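Local coordinates for protein bacterial regulatory proteins, TetR family (Nitrosomonas europaea, PDB 3NI7) that probably binds DNA through a helix-turn-helix motif as a transcriptional regulator of the TetR family, at residues D60-R65 and M89-A94. Numbering follows the deposited sequence.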
loop_
_atom_site.group_PDB
_atom_site.type_symbol
_atom_site.label_atom_id
_atom_site.label_comp_id
_atom_site.label_asym_id
_atom_site.label_seq_id
_atom_site.Cartn_x
_atom_site.Cartn_y
_atom_site.Cartn_z
ATOM N N ASP A 60 17.014 -3.628 7.456
ATOM C CA ASP A 60 18.174 -2.755 7.552
ATOM C C ASP A 60 19.256 -3.193 6.615
ATOM O O ASP A 60 20.061 -2.384 6.152
ATOM C CB ASP A 60 18.695 -2.708 8.959
ATOM C CG ASP A 60 17.977 -1.693 9.767
ATOM O OD1 ASP A 60 17.495 -0.685 9.131
ATOM O OD2 ASP A 60 17.884 -1.869 11.005
ATOM N N ARG A 61 19.301 -4.481 6.336
ATOM C CA ARG A 61 20.341 -4.943 5.449
ATOM C C ARG A 61 20.117 -4.329 4.059
ATOM O O ARG A 61 21.064 -3.846 3.424
ATOM C CB ARG A 61 20.398 -6.471 5.405
ATOM C CG ARG A 61 21.523 -6.949 4.550
ATOM C CD ARG A 61 21.634 -8.397 4.598
ATOM N NE ARG A 61 22.088 -8.800 5.890
ATOM C CZ ARG A 61 22.411 -10.042 6.198
ATOM N NH1 ARG A 61 22.309 -10.994 5.274
ATOM N NH2 ARG A 61 22.810 -10.331 7.463
ATOM N N ALA A 62 18.866 -4.341 3.595
ATOM C CA ALA A 62 18.492 -3.672 2.323
ATOM C C ALA A 62 18.859 -2.179 2.365
ATOM O O ALA A 62 19.690 -1.703 1.586
ATOM C CB ALA A 62 17.018 -3.828 2.079
ATOM N N ASP A 63 18.416 -1.496 3.402
ATOM C CA ASP A 63 18.637 -0.070 3.468
ATOM C C ASP A 63 20.128 0.217 3.328
ATOM O O ASP A 63 20.501 1.240 2.755
ATOM C CB ASP A 63 18.111 0.496 4.788
ATOM C CG ASP A 63 16.604 0.394 4.908
ATOM O OD1 ASP A 63 15.954 -0.012 3.921
ATOM O OD2 ASP A 63 16.068 0.718 5.988
ATOM N N SER A 64 20.987 -0.656 3.849
ATOM C CA SER A 64 22.407 -0.355 3.784
ATOM C C SER A 64 22.983 -0.633 2.391
ATOM O O SER A 64 23.943 0.013 1.985
ATOM C CB SER A 64 23.171 -1.162 4.790
ATOM O OG SER A 64 23.591 -2.315 4.089
ATOM N N ARG A 65 22.430 -1.605 1.665
ATOM C CA ARG A 65 22.822 -1.785 0.243
ATOM C C ARG A 65 22.513 -0.514 -0.515
ATOM O O ARG A 65 23.355 0.070 -1.199
ATOM C CB ARG A 65 22.153 -3.018 -0.411
ATOM C CG ARG A 65 22.959 -4.362 -0.151
ATOM C CD ARG A 65 24.376 -4.350 -0.857
ATOM N NE ARG A 65 24.278 -4.024 -2.318
ATOM C CZ ARG A 65 24.573 -2.850 -2.916
ATOM N NH1 ARG A 65 24.406 -2.742 -4.231
ATOM N NH2 ARG A 65 25.044 -1.789 -2.252
HETATM N N MSE A 89 15.402 -0.333 -6.650
HETATM C CA MSE A 89 15.764 -1.640 -7.162
HETATM C C MSE A 89 16.825 -2.320 -6.301
HETATM O O MSE A 89 16.633 -3.459 -5.941
HETATM C CB MSE A 89 16.158 -1.577 -8.661
HETATM C CG MSE A 89 14.964 -1.420 -9.627
HETATM SE SE MSE A 89 13.327 -2.445 -9.154
HETATM C CE MSE A 89 14.043 -4.293 -8.974
ATOM N N ILE A 90 17.891 -1.616 -5.914
ATOM C CA ILE A 90 18.890 -2.185 -4.983
ATOM C C ILE A 90 18.194 -2.707 -3.740
ATOM O O ILE A 90 18.437 -3.790 -3.254
ATOM C CB ILE A 90 19.915 -1.158 -4.512
ATOM C CG1 ILE A 90 20.841 -0.737 -5.637
ATOM C CG2 ILE A 90 20.777 -1.776 -3.487
ATOM C CD1 ILE A 90 21.890 -1.769 -5.951
ATOM N N TRP A 91 17.289 -1.928 -3.230
ATOM C CA TRP A 91 16.578 -2.347 -2.040
ATOM C C TRP A 91 15.842 -3.657 -2.326
ATOM O O TRP A 91 15.903 -4.595 -1.532
ATOM C CB TRP A 91 15.579 -1.259 -1.667
ATOM C CG TRP A 91 15.056 -1.320 -0.332
ATOM C CD1 TRP A 91 15.716 -1.028 0.792
ATOM C CD2 TRP A 91 13.709 -1.607 0.043
ATOM N NE1 TRP A 91 14.880 -1.147 1.884
ATOM C CE2 TRP A 91 13.640 -1.510 1.449
ATOM C CE3 TRP A 91 12.547 -1.936 -0.676
ATOM C CZ2 TRP A 91 12.478 -1.755 2.162
ATOM C CZ3 TRP A 91 11.387 -2.186 0.012
ATOM C CH2 TRP A 91 11.358 -2.102 1.433
ATOM N N LEU A 92 15.144 -3.738 -3.460
ATOM C CA LEU A 92 14.350 -4.955 -3.697
ATOM C C LEU A 92 15.199 -6.160 -4.061
ATOM O O LEU A 92 14.875 -7.284 -3.681
ATOM C CB LEU A 92 13.274 -4.708 -4.698
ATOM C CG LEU A 92 12.146 -3.825 -4.136
ATOM C CD1 LEU A 92 11.492 -3.027 -5.274
ATOM C CD2 LEU A 92 11.112 -4.665 -3.411
ATOM N N ASP A 93 16.315 -5.913 -4.730
ATOM C CA ASP A 93 17.272 -6.959 -5.002
ATOM C C ASP A 93 17.855 -7.520 -3.687
ATOM O O ASP A 93 17.963 -8.728 -3.487
ATOM C CB ASP A 93 18.376 -6.442 -5.923
ATOM C CG ASP A 93 17.908 -6.304 -7.372
ATOM O OD1 ASP A 93 16.720 -6.598 -7.679
ATOM O OD2 ASP A 93 18.734 -5.883 -8.213
ATOM N N ALA A 94 18.219 -6.614 -2.786
ATOM C CA ALA A 94 18.675 -6.999 -1.503
ATOM C C ALA A 94 17.661 -7.966 -0.871
ATOM O O ALA A 94 17.998 -9.112 -0.453
ATOM C CB ALA A 94 18.851 -5.796 -0.659
#
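Ala62 and Trp91, with CA atoms 4.9 Å apart, are the nearest CA pair of segments 60-65 and 89-94, on helices 51-69 and 80-96, whose segment axes approach to 8.0 Å and run roughly antiparallel at 141°. The small side chains permit this: CB of Ala94 lies 3.8 Å from CB of Ala62. The CG of Trp91 is anti to its backbone N (chi1 -163°), and the five-membered part of the indole comes beside Ala62, whose CB is 3.3 Å from Trp91 CD1. At the ring edge, Trp91 NE1 donates to Asp63 OD1 over 2.6 Å with an N-H...O angle of 146°; carboxylate and indole are nearly coplanar. The other oxygen, OD2, forms a salt bridge with Arg124, so the carboxylate links two partners. Further along, Ile90 CG2 packs 3.6 Å from Arg65 CB and also lies over one face of the Arg65 guanidinium. Tyr156 and Phe160 of helix 149-164 also meet the indole. A phenylalanine in place of Trp91 would probably leave Asp63 OD1 without its indole donor, the carboxylate held mainly through Arg124. The chemistry thus implies close packing at Ala62 and Ala94, flanked by Ile90 against Arg65, with a charge-paired aspartate helping to set the indole's turn.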